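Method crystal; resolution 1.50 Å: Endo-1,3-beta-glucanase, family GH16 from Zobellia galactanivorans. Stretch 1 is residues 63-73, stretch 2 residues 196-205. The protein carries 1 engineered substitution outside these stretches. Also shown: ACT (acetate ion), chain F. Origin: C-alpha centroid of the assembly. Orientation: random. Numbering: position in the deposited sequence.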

# COMPACT_ATOMS: atom_id res chain seq x y z
N GLN A 63 -9.41 19.05 -5.38
CA GLN A 63 -8.78 20.06 -4.51
C GLN A 63 -7.57 19.51 -3.76
O GLN A 63 -7.03 20.23 -2.92
CB GLN A 63 -9.81 20.76 -3.60
CG GLN A 63 -10.20 20.01 -2.37
CD GLN A 63 -11.26 20.70 -1.53
OE1 GLN A 63 -11.12 21.83 -1.07
NE2 GLN A 63 -12.31 19.98 -1.32
N TYR A 64 -7.13 18.27 -4.06
CA TYR A 64 -5.93 17.69 -3.42
C TYR A 64 -5.07 17.03 -4.47
O TYR A 64 -5.60 16.50 -5.44
CB TYR A 64 -6.28 16.63 -2.34
CG TYR A 64 -7.32 17.16 -1.35
CD1 TYR A 64 -6.97 18.10 -0.35
CD2 TYR A 64 -8.67 16.74 -1.42
CE1 TYR A 64 -7.93 18.60 0.55
CE2 TYR A 64 -9.64 17.23 -0.52
CZ TYR A 64 -9.25 18.16 0.45
OH TYR A 64 -10.17 18.67 1.33
N THR A 65 -3.77 17.04 -4.23
CA THR A 65 -2.83 16.26 -5.03
C THR A 65 -2.02 15.38 -4.10
O THR A 65 -1.84 15.71 -2.92
CB THR A 65 -1.89 17.14 -5.89
OG1 THR A 65 -1.19 18.05 -5.01
CG2 THR A 65 -2.67 17.91 -6.98
N SER A 66 -1.53 14.25 -4.62
CA SER A 66 -0.67 13.35 -3.86
C SER A 66 0.05 12.48 -4.90
O SER A 66 0.02 12.83 -6.10
CB SER A 66 -1.50 12.52 -2.88
OG SER A 66 -0.64 11.80 -1.99
N ALA A 67 0.68 11.39 -4.46
CA ALA A 67 1.36 10.48 -5.38
C ALA A 67 0.98 9.04 -5.13
O ALA A 67 0.63 8.67 -4.02
CB ALA A 67 2.87 10.64 -5.28
N ARG A 68 1.05 8.26 -6.20
CA ARG A 68 0.80 6.82 -6.19
C ARG A 68 1.83 6.21 -7.14
O ARG A 68 1.93 6.62 -8.31
CB ARG A 68 -0.64 6.50 -6.62
CG ARG A 68 -0.92 5.00 -6.78
CD ARG A 68 -2.43 4.75 -6.88
NE ARG A 68 -2.76 3.43 -7.43
CZ ARG A 68 -3.90 2.77 -7.20
NH1 ARG A 68 -4.83 3.28 -6.38
NH2 ARG A 68 -4.10 1.59 -7.77
N MET A 69 2.58 5.23 -6.64
CA MET A 69 3.67 4.60 -7.37
C MET A 69 3.55 3.10 -7.34
O MET A 69 3.08 2.56 -6.35
CB MET A 69 4.97 4.94 -6.65
CG MET A 69 5.32 6.39 -6.54
SD MET A 69 6.52 6.63 -5.21
CE MET A 69 8.00 5.75 -5.77
N LYS A 70 3.98 2.40 -8.39
CA LYS A 70 3.88 0.94 -8.46
C LYS A 70 5.08 0.38 -9.17
O LYS A 70 5.70 1.09 -9.97
CB LYS A 70 2.54 0.54 -9.15
CG LYS A 70 2.45 1.03 -10.59
CD LYS A 70 1.11 0.74 -11.27
CE LYS A 70 1.11 1.29 -12.69
NZ LYS A 70 -0.15 0.93 -13.41
N THR A 71 5.39 -0.90 -8.90
CA THR A 71 6.49 -1.56 -9.60
C THR A 71 5.97 -2.41 -10.77
O THR A 71 6.73 -3.18 -11.36
CB THR A 71 7.34 -2.45 -8.65
OG1 THR A 71 6.56 -3.55 -8.17
CG2 THR A 71 7.85 -1.64 -7.46
N GLN A 72 4.67 -2.28 -11.10
CA GLN A 72 4.07 -3.05 -12.20
C GLN A 72 4.89 -3.01 -13.50
O GLN A 72 5.24 -1.91 -13.96
CB GLN A 72 2.63 -2.60 -12.44
CG GLN A 72 1.90 -3.39 -13.52
CD GLN A 72 0.47 -2.93 -13.68
OE1 GLN A 72 0.15 -1.77 -13.37
NE2 GLN A 72 -0.41 -3.82 -14.14
N GLY A 73 5.21 -4.19 -14.05
CA GLY A 73 5.99 -4.32 -15.30
C GLY A 73 7.50 -4.20 -15.13
O GLY A 73 8.26 -4.36 -16.11
N PHE A 196 3.07 -10.83 -7.76
CA PHE A 196 2.44 -9.56 -7.38
C PHE A 196 3.45 -8.41 -7.47
O PHE A 196 4.63 -8.62 -7.16
CB PHE A 196 1.90 -9.60 -5.92
CG PHE A 196 0.58 -10.35 -5.71
CD1 PHE A 196 0.40 -11.69 -6.12
CD2 PHE A 196 -0.48 -9.71 -5.05
CE1 PHE A 196 -0.83 -12.32 -5.90
CE2 PHE A 196 -1.69 -10.33 -4.83
CZ PHE A 196 -1.88 -11.65 -5.25
N PHE A 197 3.01 -7.22 -7.86
CA PHE A 197 3.87 -6.02 -7.85
C PHE A 197 3.52 -5.17 -6.61
O PHE A 197 2.47 -5.38 -5.97
CB PHE A 197 3.78 -5.22 -9.16
CG PHE A 197 2.39 -4.72 -9.51
CD1 PHE A 197 1.92 -3.47 -9.03
CD2 PHE A 197 1.53 -5.49 -10.33
CE1 PHE A 197 0.64 -3.00 -9.36
CE2 PHE A 197 0.23 -5.03 -10.66
CZ PHE A 197 -0.20 -3.78 -10.17
N ILE A 198 4.38 -4.20 -6.26
CA ILE A 198 4.22 -3.38 -5.05
C ILE A 198 3.69 -1.96 -5.38
O ILE A 198 4.05 -1.42 -6.47
CB ILE A 198 5.59 -3.28 -4.34
CG1 ILE A 198 6.02 -4.67 -3.84
CG2 ILE A 198 5.57 -2.29 -3.14
CD1 ILE A 198 7.48 -4.79 -3.38
N LEU A 199 2.90 -1.39 -4.46
CA LEU A 199 2.41 -0.01 -4.58
C LEU A 199 2.61 0.74 -3.28
O LEU A 199 2.56 0.15 -2.18
CB LEU A 199 0.89 0.02 -4.90
CG LEU A 199 0.43 -0.75 -6.15
CD1 LEU A 199 -0.06 -2.14 -5.79
CD2 LEU A 199 -0.70 -0.01 -6.87
N LEU A 200 2.85 2.04 -3.43
CA LEU A 200 2.87 3.00 -2.32
C LEU A 200 2.03 4.18 -2.72
O LEU A 200 2.13 4.67 -3.87
CB LEU A 200 4.31 3.49 -2.05
CG LEU A 200 5.23 2.50 -1.34
CD1 LEU A 200 6.65 3.02 -1.49
CD2 LEU A 200 4.87 2.30 0.13
N ASN A 201 1.21 4.68 -1.80
CA ASN A 201 0.42 5.90 -2.10
C ASN A 201 -0.06 6.57 -0.85
O ASN A 201 -0.01 5.97 0.26
CB ASN A 201 -0.84 5.56 -2.96
CG ASN A 201 -1.90 4.78 -2.16
OD1 ASN A 201 -1.72 3.59 -1.91
ND2 ASN A 201 -2.99 5.44 -1.73
N MET A 202 -0.54 7.81 -1.01
CA MET A 202 -1.32 8.39 0.08
C MET A 202 -2.56 9.05 -0.53
O MET A 202 -2.43 10.05 -1.26
CB MET A 202 -0.53 9.38 0.94
CG MET A 202 -1.37 9.86 2.16
SD MET A 202 -0.33 10.52 3.50
CE MET A 202 0.69 11.75 2.66
N ALA A 203 -3.74 8.49 -0.27
CA ALA A 203 -4.99 9.05 -0.75
C ALA A 203 -5.47 10.14 0.23
O ALA A 203 -5.00 10.20 1.39
CB ALA A 203 -6.05 7.97 -0.94
N VAL A 204 -6.37 11.01 -0.25
CA VAL A 204 -7.05 11.99 0.59
C VAL A 204 -8.56 11.77 0.39
O VAL A 204 -9.09 11.96 -0.75
CB VAL A 204 -6.67 13.45 0.27
CG1 VAL A 204 -7.37 14.41 1.22
CG2 VAL A 204 -5.15 13.63 0.30
N GLY A 205 -9.25 11.40 1.47
CA GLY A 205 -10.70 11.09 1.45
C GLY A 205 -11.01 9.79 0.74
O GLY A 205 -10.14 9.14 0.13
C ACT F . -3.07 -0.11 -11.19
O ACT F . -2.83 0.83 -10.41
OXT ACT F . -2.74 -0.18 -12.40
CH3 ACT F . -3.81 -1.25 -10.59

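Strands 68-70 and 196-204 run antiparallel, their directions 171° apart and their axes 4.7 Å apart at closest approach; the two stretches, 63-73 and 196-205, bury 735 Å² between them. Phe-197, Val-204 and Leu-199 give up the most surface. Phe-197 points toward the other stretch, and its ring receives Gln-72: CB of Gln-72 stands 3.4 Å from the centroid of the Phe-197 ring, only 6° off the normal, a CH-pi contact over one face. Thr-71 sits next to this contact and is hydrogen-bonded to Ile-198. N of Thr-71 donates to O of Ile-198 (2.8 Å), while OG1 of Thr-71 accepts from N of Ile-198 (3.0 Å, 172°), so the side chain takes the place of a backbone carbonyl where regular strand pairing has ended. At the other end of the contact Val-204 repeats the motif with roles exchanged: CG1 of Val-204 lies 3.8 Å from the centroid of the Tyr-64 ring, 13° off the normal, aliphatic carbon against aromatic face.

Leu-199 pairs with Lys-70 at a non-hydrogen-bonded position, where the CA atoms come within 4.3 Å; CG of Leu-199 packs 3.9 Å from CB of Lys-70. CD2 of Leu-199 also lies 3.9 Å from NH2 of Arg-68, on the same sheet face. The ends of these two basic side chains converge on an acetate, probably from the crystallisation liquor: NH2 of Arg-68 and NZ of Lys-70 donate to its O and OXT, each at 3.0 Å, and NZ of Lys-70 also reaches OE1 of Gln-72 (2.7 Å).

Between the two ring contacts, Met-69 and Leu-200 form the hydrogen-bonded pair, N of Met-69 to O of Leu-200 at 2.9 Å and N of Leu-200 to O of Met-69 at 3.0 Å. Beyond Arg-68 the ladder loosens: N of Met-202 reaches O of Ala-67 weakly, at 3.3 Å, whereas OG of Ser-66 donates to O of Met-202 at 2.6 Å.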